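Side-chain contacts in SusD homolog (Bacteroides thetaiotaomicron VPI-5482, PDB 3IHV), which probably binds sugars at the outer membrane so that the cell can take them up, as members of the SusD family do: residues A[189-194]-A[389-394]; A[247-252]-A[260-265]. All coordinates share one frame; numbering follows the deposited sequence. Where two conformers were deposited one is given.

Interaction 1 of 2, residues A[189-194]-A[389-394]; sequences NDYRFS and NVNWYF. With NA (sodium ion), chain F; EDO (1,2-ethanediol), chain N; EDO (1,2-ethanediol), chain L.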
loop_
_atom_site.group_PDB
_atom_site.type_symbol
_atom_site.label_atom_id
_atom_site.label_comp_id
_atom_site.label_asym_id
_atom_site.label_seq_id
_atom_site.Cartn_x
_atom_site.Cartn_y
_atom_site.Cartn_z
ATOM N N ASN A 189 -10.463 -6.151 -17.860
ATOM C CA ASN A 189 -10.485 -5.312 -16.677
ATOM C C ASN A 189 -9.232 -5.517 -15.808
ATOM O O ASN A 189 -9.210 -5.083 -14.664
ATOM C CB ASN A 189 -11.804 -5.463 -15.876
ATOM C CG ASN A 189 -12.038 -6.865 -15.408
ATOM O OD1 ASN A 189 -11.155 -7.472 -14.821
ATOM N ND2 ASN A 189 -13.247 -7.379 -15.631
ATOM N N ASP A 190 -8.178 -6.114 -16.408
ATOM C CA ASP A 190 -6.913 -6.344 -15.711
ATOM C C ASP A 190 -6.420 -5.012 -15.126
ATOM O O ASP A 190 -6.329 -4.017 -15.838
ATOM C CB ASP A 190 -5.794 -6.821 -16.665
ATOM C CG ASP A 190 -6.111 -8.114 -17.389
ATOM O OD1 ASP A 190 -7.281 -8.440 -17.604
ATOM O OD2 ASP A 190 -5.157 -8.811 -17.777
ATOM N N TYR A 191 -6.170 -5.004 -13.825
ATOM C CA TYR A 191 -5.611 -3.859 -13.085
ATOM C C TYR A 191 -6.499 -2.631 -13.107
ATOM O O TYR A 191 -6.025 -1.511 -12.897
ATOM C CB TYR A 191 -4.206 -3.493 -13.595
ATOM C CG TYR A 191 -3.232 -4.656 -13.655
ATOM C CD1 TYR A 191 -2.647 -5.164 -12.516
ATOM C CD2 TYR A 191 -2.877 -5.233 -14.888
ATOM C CE1 TYR A 191 -1.738 -6.228 -12.574
ATOM C CE2 TYR A 191 -1.993 -6.289 -14.944
ATOM C CZ TYR A 191 -1.431 -6.778 -13.792
ATOM O OH TYR A 191 -0.553 -7.828 -13.839
ATOM N N ARG A 192 -7.786 -2.836 -13.408
ATOM C CA ARG A 192 -8.762 -1.789 -13.368
ATOM C C ARG A 192 -9.785 -2.107 -12.269
ATOM O O ARG A 192 -9.961 -3.273 -11.838
ATOM C CB ARG A 192 -9.439 -1.634 -14.718
ATOM C CG ARG A 192 -8.483 -1.021 -15.722
ATOM C CD ARG A 192 -8.934 -1.051 -17.062
ATOM N NE ARG A 192 -10.193 -0.367 -17.250
ATOM C CZ ARG A 192 -10.822 -0.354 -18.410
ATOM N NH1 ARG A 192 -10.271 -0.924 -19.478
ATOM N NH2 ARG A 192 -12.009 0.236 -18.511
ATOM N N PHE A 193 -10.413 -1.066 -11.769
ATOM C CA PHE A 193 -11.440 -1.221 -10.762
ATOM C C PHE A 193 -12.641 -2.055 -11.244
ATOM O O PHE A 193 -13.207 -1.825 -12.325
ATOM C CB PHE A 193 -11.991 0.143 -10.303
ATOM C CG PHE A 193 -11.264 0.718 -9.116
ATOM C CD1 PHE A 193 -11.558 0.262 -7.841
ATOM C CD2 PHE A 193 -10.310 1.702 -9.266
ATOM C CE1 PHE A 193 -10.901 0.758 -6.726
ATOM C CE2 PHE A 193 -9.643 2.210 -8.139
ATOM C CZ PHE A 193 -9.954 1.742 -6.877
ATOM N N SER A 194 -13.044 -2.960 -10.370
ATOM C CA SER A 194 -14.244 -3.764 -10.488
ATOM C C SER A 194 -14.902 -3.723 -9.111
ATOM O O SER A 194 -14.320 -3.197 -8.169
ATOM C CB SER A 194 -13.955 -5.177 -10.915
ATOM O OG SER A 194 -13.564 -5.196 -12.293
ATOM N N ASN A 389 9.772 -3.727 -13.818
ATOM C CA ASN A 389 8.389 -3.989 -14.213
ATOM C C ASN A 389 7.616 -4.732 -13.113
ATOM O O ASN A 389 6.550 -5.275 -13.375
ATOM C CB ASN A 389 8.392 -4.794 -15.510
ATOM C CG ASN A 389 8.932 -4.002 -16.635
ATOM O OD1 ASN A 389 8.683 -2.794 -16.715
ATOM N ND2 ASN A 389 9.683 -4.651 -17.513
ATOM N N VAL A 390 8.094 -4.745 -11.876
ATOM C CA VAL A 390 7.395 -5.397 -10.779
ATOM C C VAL A 390 6.162 -4.581 -10.348
ATOM O O VAL A 390 6.221 -3.357 -10.207
ATOM C CB VAL A 390 8.317 -5.658 -9.559
ATOM C CG1 VAL A 390 7.537 -6.272 -8.376
ATOM C CG2 VAL A 390 9.509 -6.551 -9.971
ATOM N N ASN A 391 5.042 -5.267 -10.136
ATOM C CA ASN A 391 3.798 -4.591 -9.779
ATOM C C ASN A 391 3.640 -4.327 -8.291
ATOM O O ASN A 391 4.477 -4.756 -7.505
ATOM C CB ASN A 391 2.607 -5.362 -10.341
ATOM C CG ASN A 391 2.615 -5.405 -11.833
ATOM O OD1 ASN A 391 3.338 -4.646 -12.494
ATOM N ND2 ASN A 391 1.826 -6.334 -12.414
ATOM N N TRP A 392 2.590 -3.588 -7.945
ATOM C CA TRP A 392 2.333 -3.189 -6.553
ATOM C C TRP A 392 0.925 -3.490 -6.060
ATOM O O TRP A 392 -0.060 -2.905 -6.537
ATOM C CB TRP A 392 2.627 -1.691 -6.328
ATOM C CG TRP A 392 2.533 -1.357 -4.882
ATOM C CD1 TRP A 392 1.581 -0.606 -4.261
ATOM C CD2 TRP A 392 3.446 -1.764 -3.870
ATOM N NE1 TRP A 392 1.820 -0.559 -2.908
ATOM C CE2 TRP A 392 2.957 -1.260 -2.629
ATOM C CE3 TRP A 392 4.577 -2.580 -3.873
ATOM C CZ2 TRP A 392 3.604 -1.487 -1.423
ATOM C CZ3 TRP A 392 5.237 -2.798 -2.683
ATOM C CH2 TRP A 392 4.748 -2.255 -1.465
ATOM N N TYR A 393 0.821 -4.392 -5.097
ATOM C CA TYR A 393 -0.469 -4.673 -4.489
ATOM C C TYR A 393 -0.841 -3.566 -3.490
ATOM O O TYR A 393 -0.205 -3.416 -2.428
ATOM C CB TYR A 393 -0.504 -5.968 -3.690
ATOM C CG TYR A 393 -0.407 -7.257 -4.484
ATOM C CD1 TYR A 393 -1.424 -7.632 -5.376
ATOM C CD2 TYR A 393 0.651 -8.119 -4.282
ATOM C CE1 TYR A 393 -1.366 -8.826 -6.067
ATOM C CE2 TYR A 393 0.737 -9.334 -4.978
ATOM C CZ TYR A 393 -0.285 -9.679 -5.858
ATOM O OH TYR A 393 -0.205 -10.869 -6.529
ATOM N N PHE A 394 -1.859 -2.783 -3.823
ATOM C CA PHE A 394 -2.394 -1.820 -2.875
ATOM C C PHE A 394 -3.469 -2.469 -1.967
ATOM O O PHE A 394 -3.618 -2.108 -0.773
ATOM C CB PHE A 394 -2.957 -0.603 -3.633
ATOM C CG PHE A 394 -3.567 0.459 -2.734
ATOM C CD1 PHE A 394 -2.764 1.266 -1.946
ATOM C CD2 PHE A 394 -4.927 0.698 -2.763
ATOM C CE1 PHE A 394 -3.322 2.256 -1.136
ATOM C CE2 PHE A 394 -5.502 1.682 -1.968
ATOM C CZ PHE A 394 -4.695 2.476 -1.158
HETATM NA NA NA F . 4.543 -5.476 -14.483
HETATM C C1 EDO N . -6.266 0.429 -9.856
HETATM O O1 EDO N . -7.010 -0.686 -10.389
HETATM C C2 EDO N . -4.761 0.115 -9.829
HETATM O O2 EDO N . -4.224 -0.338 -11.080
HETATM C C1 EDO L . 11.857 -7.268 -13.704
HETATM O O1 EDO L . 10.907 -6.226 -13.513
HETATM C C2 EDO L . 13.262 -6.705 -13.693
HETATM O O2 EDO L . 13.223 -5.316 -14.025
HETATM O O HOH W 1 0.418 -8.758 -11.407
HETATM O O HOH W 2 2.289 -5.721 -15.244
HETATM O O HOH W 3 5.159 -7.726 -12.901
HETATM O O HOH W 4 5.404 -6.876 -16.129
#
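Asn-391 of a sodium site meets Tyr-191 of a loop beside it, and a water joins the two side chains. The amide holds the metal through its oxygen, and its nitrogen end turns toward the tyrosine hydroxyl. Asn-391 OD1 binds the sodium ion at 2.5 Å. Asn-391 ND2 comes within 3.1 Å of Tyr-191 OH, but the angle is too poor for a hydrogen bond. Water 1 makes the link instead. It lies in the plane of the tyrosine ring, at its hydroxyl edge, 2.8 Å from Tyr-191 OH, and it accepts from Asn-391 ND2 at 3.0 Å. The amide stands almost upright to the ring, with the planes 83° apart. Water 2 is the second acceptor of Asn-391 ND2, at 2.9 Å, and is itself bound to the sodium. The side chain of Asn-391 points its CG opposite the carbonyl carbon, chi1 -63°, which swings the amide toward the ion. The bonds at ND2 then leave OD1 to face the metal. Asn-389 adds its backbone oxygen O to the sodium at 2.3 Å. Tyr-191 is the third residue of a type II turn, closed by Arg-192 N giving a bond to Asn-189 O at 2.9 Å. It has positive phi there, 63°, although it is not a glycine. Its ring also meets that of Trp-254, and Phe-265 O completes the metal's protein ligands. Waters 2, 3 and 4 bring the count to six. Water 2 lies across the ion from Asn-389 O, and water 4 roughly across from Asn-391 OD1. A distorted octahedron of backbone carbonyls, an amide oxygen and waters is characteristic of a sodium site in a protein.

Interaction 2 of 2, residues A[247-252]-A[260-265]; sequences KNTCNG and LIEISF. With NA (sodium ion), chain F; EDO (1,2-ethanediol), chain M; EDO (1,2-ethanediol), chain N.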
loop_
_atom_site.group_PDB
_atom_site.type_symbol
_atom_site.label_atom_id
_atom_site.label_comp_id
_atom_site.label_asym_id
_atom_site.label_seq_id
_atom_site.Cartn_x
_atom_site.Cartn_y
_atom_site.Cartn_z
ATOM N N LYS A 247 5.005 -14.516 -7.216
ATOM C CA LYS A 247 5.261 -14.939 -8.590
ATOM C C LYS A 247 4.431 -14.067 -9.531
ATOM O O LYS A 247 4.950 -13.512 -10.500
ATOM C CB LYS A 247 4.899 -16.420 -8.839
ATOM C CG LYS A 247 5.744 -17.405 -8.048
ATOM C CD LYS A 247 5.385 -18.863 -8.351
ATOM C CE LYS A 247 6.206 -19.859 -7.532
ATOM N NZ LYS A 247 5.902 -21.338 -7.893
ATOM N N ASN A 248 3.140 -13.922 -9.237
ATOM C CA ASN A 248 2.257 -13.169 -10.115
ATOM C C ASN A 248 2.625 -11.697 -10.248
ATOM O O ASN A 248 2.772 -11.175 -11.361
ATOM C CB ASN A 248 0.795 -13.242 -9.620
ATOM C CG ASN A 248 0.162 -14.593 -9.810
ATOM O OD1 ASN A 248 0.706 -15.482 -10.479
ATOM N ND2 ASN A 248 -1.056 -14.730 -9.284
ATOM N N THR A 249 2.794 -11.032 -9.116
ATOM C CA THR A 249 3.047 -9.590 -9.137
ATOM C C THR A 249 4.411 -9.226 -9.767
ATOM O O THR A 249 4.552 -8.159 -10.354
ATOM C CB THR A 249 2.844 -8.975 -7.736
ATOM O OG1 THR A 249 2.450 -7.595 -7.866
ATOM C CG2 THR A 249 4.118 -9.116 -6.889
ATOM N N CYS A 250 5.383 -10.138 -9.677
ATOM C CA CYS A 250 6.710 -9.921 -10.261
ATOM C C CYS A 250 6.741 -10.274 -11.735
ATOM O O CYS A 250 7.726 -9.971 -12.399
ATOM C CB CYS A 250 7.783 -10.763 -9.553
ATOM S SG CYS A 250 8.129 -10.202 -7.871
ATOM N N ASN A 251 5.704 -10.945 -12.249
ATOM C CA ASN A 251 5.658 -11.303 -13.655
ATOM C C ASN A 251 4.509 -10.747 -14.461
ATOM O O ASN A 251 4.183 -11.302 -15.526
ATOM C CB ASN A 251 5.709 -12.805 -13.776
ATOM C CG ASN A 251 7.059 -13.321 -13.464
ATOM O OD1 ASN A 251 7.988 -13.164 -14.272
ATOM N ND2 ASN A 251 7.213 -13.887 -12.287
ATOM N N GLY A 252 3.879 -9.690 -13.966
ATOM C CA GLY A 252 2.810 -9.036 -14.695
ATOM C C GLY A 252 1.626 -9.933 -14.968
ATOM O O GLY A 252 1.026 -9.840 -16.026
ATOM N N LEU A 260 -7.175 -7.174 -5.742
ATOM C CA LEU A 260 -8.274 -6.229 -5.952
ATOM C C LEU A 260 -7.770 -4.903 -6.584
ATOM O O LEU A 260 -8.236 -4.524 -7.659
ATOM C CB LEU A 260 -8.982 -6.010 -4.622
ATOM C CG LEU A 260 -9.622 -7.277 -4.020
ATOM C CD1 LEU A 260 -10.266 -6.899 -2.672
ATOM C CD2 LEU A 260 -10.648 -7.963 -4.938
ATOM N N ILE A 261 -6.774 -4.267 -5.962
ATOM C CA ILE A 261 -6.182 -3.041 -6.448
ATOM C C ILE A 261 -4.683 -3.299 -6.573
ATOM O O ILE A 261 -3.993 -3.446 -5.582
ATOM C CB ILE A 261 -6.457 -1.820 -5.534
ATOM C CG1 ILE A 261 -7.967 -1.644 -5.349
ATOM C CG2 ILE A 261 -5.785 -0.550 -6.159
ATOM C CD1 ILE A 261 -8.366 -0.535 -4.328
ATOM N N GLU A 262 -4.205 -3.389 -7.808
ATOM C CA GLU A 262 -2.823 -3.667 -8.051
ATOM C C GLU A 262 -2.391 -2.710 -9.153
ATOM O O GLU A 262 -3.099 -2.559 -10.153
ATOM C CB GLU A 262 -2.663 -5.156 -8.440
ATOM C CG GLU A 262 -1.216 -5.600 -8.699
ATOM C CD GLU A 262 -1.096 -7.057 -9.082
ATOM O OE1 GLU A 262 -2.147 -7.736 -9.269
ATOM O OE2 GLU A 262 0.055 -7.525 -9.139
ATOM N N ILE A 263 -1.245 -2.055 -8.944
ATOM C CA ILE A 263 -0.697 -1.105 -9.896
ATOM C C ILE A 263 0.232 -1.851 -10.827
ATOM O O ILE A 263 1.180 -2.507 -10.378
ATOM C CB ILE A 263 0.129 -0.001 -9.194
ATOM C CG1 ILE A 263 -0.611 0.541 -7.981
ATOM C CG2 ILE A 263 0.516 1.115 -10.194
ATOM C CD1 ILE A 263 -2.060 0.917 -8.255
ATOM N N SER A 264 -0.029 -1.779 -12.116
ATOM C CA SER A 264 0.814 -2.435 -13.102
ATOM C C SER A 264 1.901 -1.507 -13.618
ATOM O O SER A 264 1.631 -0.392 -14.088
ATOM C CB SER A 264 -0.010 -2.946 -14.289
ATOM O OG SER A 264 0.832 -3.406 -15.329
ATOM N N PHE A 265 3.132 -1.983 -13.522
ATOM C CA PHE A 265 4.272 -1.302 -14.111
ATOM C C PHE A 265 4.807 -2.168 -15.235
ATOM O O PHE A 265 5.014 -3.364 -15.051
ATOM C CB PHE A 265 5.374 -1.103 -13.086
ATOM C CG PHE A 265 5.001 -0.171 -11.984
ATOM C CD1 PHE A 265 5.113 1.185 -12.144
ATOM C CD2 PHE A 265 4.540 -0.655 -10.785
ATOM C CE1 PHE A 265 4.765 2.057 -11.129
ATOM C CE2 PHE A 265 4.171 0.194 -9.757
ATOM C CZ PHE A 265 4.292 1.580 -9.921
HETATM NA NA NA F . 4.543 -5.476 -14.483
HETATM C C1 EDO M . -1.520 0.949 -13.498
HETATM O O1 EDO M . -2.084 -0.310 -13.172
HETATM C C2 EDO M . -2.443 2.088 -13.104
HETATM O O2 EDO M . -3.010 1.997 -11.790
HETATM C C1 EDO N . -6.266 0.429 -9.856
HETATM O O1 EDO N . -7.010 -0.686 -10.389
HETATM C C2 EDO N . -4.761 0.115 -9.829
HETATM O O2 EDO N . -4.224 -0.338 -11.080
HETATM O O HOH W 3 5.159 -7.726 -12.901
HETATM O O HOH W 2 2.289 -5.721 -15.244
HETATM O O HOH W 4 5.404 -6.876 -16.129
#
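Glu-262 is a buried acid whose carboxylate accepts a threonine hydroxyl on its less usual anti side. Thr-249 OG1 gives its proton to Glu-262 OE2 at 2.7 Å, from 26° out of the carboxylate plane. The glutamate reaches from strand 259-263 with its chain fully extended, CG anti to the backbone N (chi1 -179°). This carries the acid to the last turn of helix 242-250. The threonine side chain meets it obliquely, and Thr-249 CB also lies 3.4 Å from Glu-262 OE2. The other carboxylate oxygen, OE1, is hydrogen-bonded to Ser-259 OG. An alanine in place of Glu-262 would probably leave the hydroxyls of Thr-249 and Ser-259 without this shared partner and open a gap between helix and strand. Just past the helix end, Asn-251 ND2 hydrogen-bonds back to Lys-247 O at 2.9 Å. Both segments also reach the sodium ion. Phe-265 O binds it directly at 2.2 Å, while Thr-249 O receives a bond from its ligand water 3 at 2.7 Å. Ser-264 OG lies 2.7 Å from water 2, another ligand, so it belongs to the second shell. Thr-249 donates to one oxygen of the glutamate and the hydroxyl of Ser-259 is hydrogen-bonded to the other, which is consistent with a carboxylate that stays ionised although buried.

How the interactions relate
The two interactions lie with their centres about 5 Å apart. Along the chain the order is 189-194, 247-252, 260-265, 389-394, so interaction 2 is nested within the loop that interaction 1 closes. They share the small antiparallel sheet of strands 259-263 and 392-396, where Trp-392 O and Ile-263 N, 2.8 Å apart, probably form a hydrogen bond. The end of helix 242-250 adjoins this sheet. One sodium ion takes ligands from both interactions, and waters 2, 3 and 4 belong to both. The site therefore ties together parts of the SusD-family region, while Tyr-191 brings a loop of the starch-binding-associated region against it.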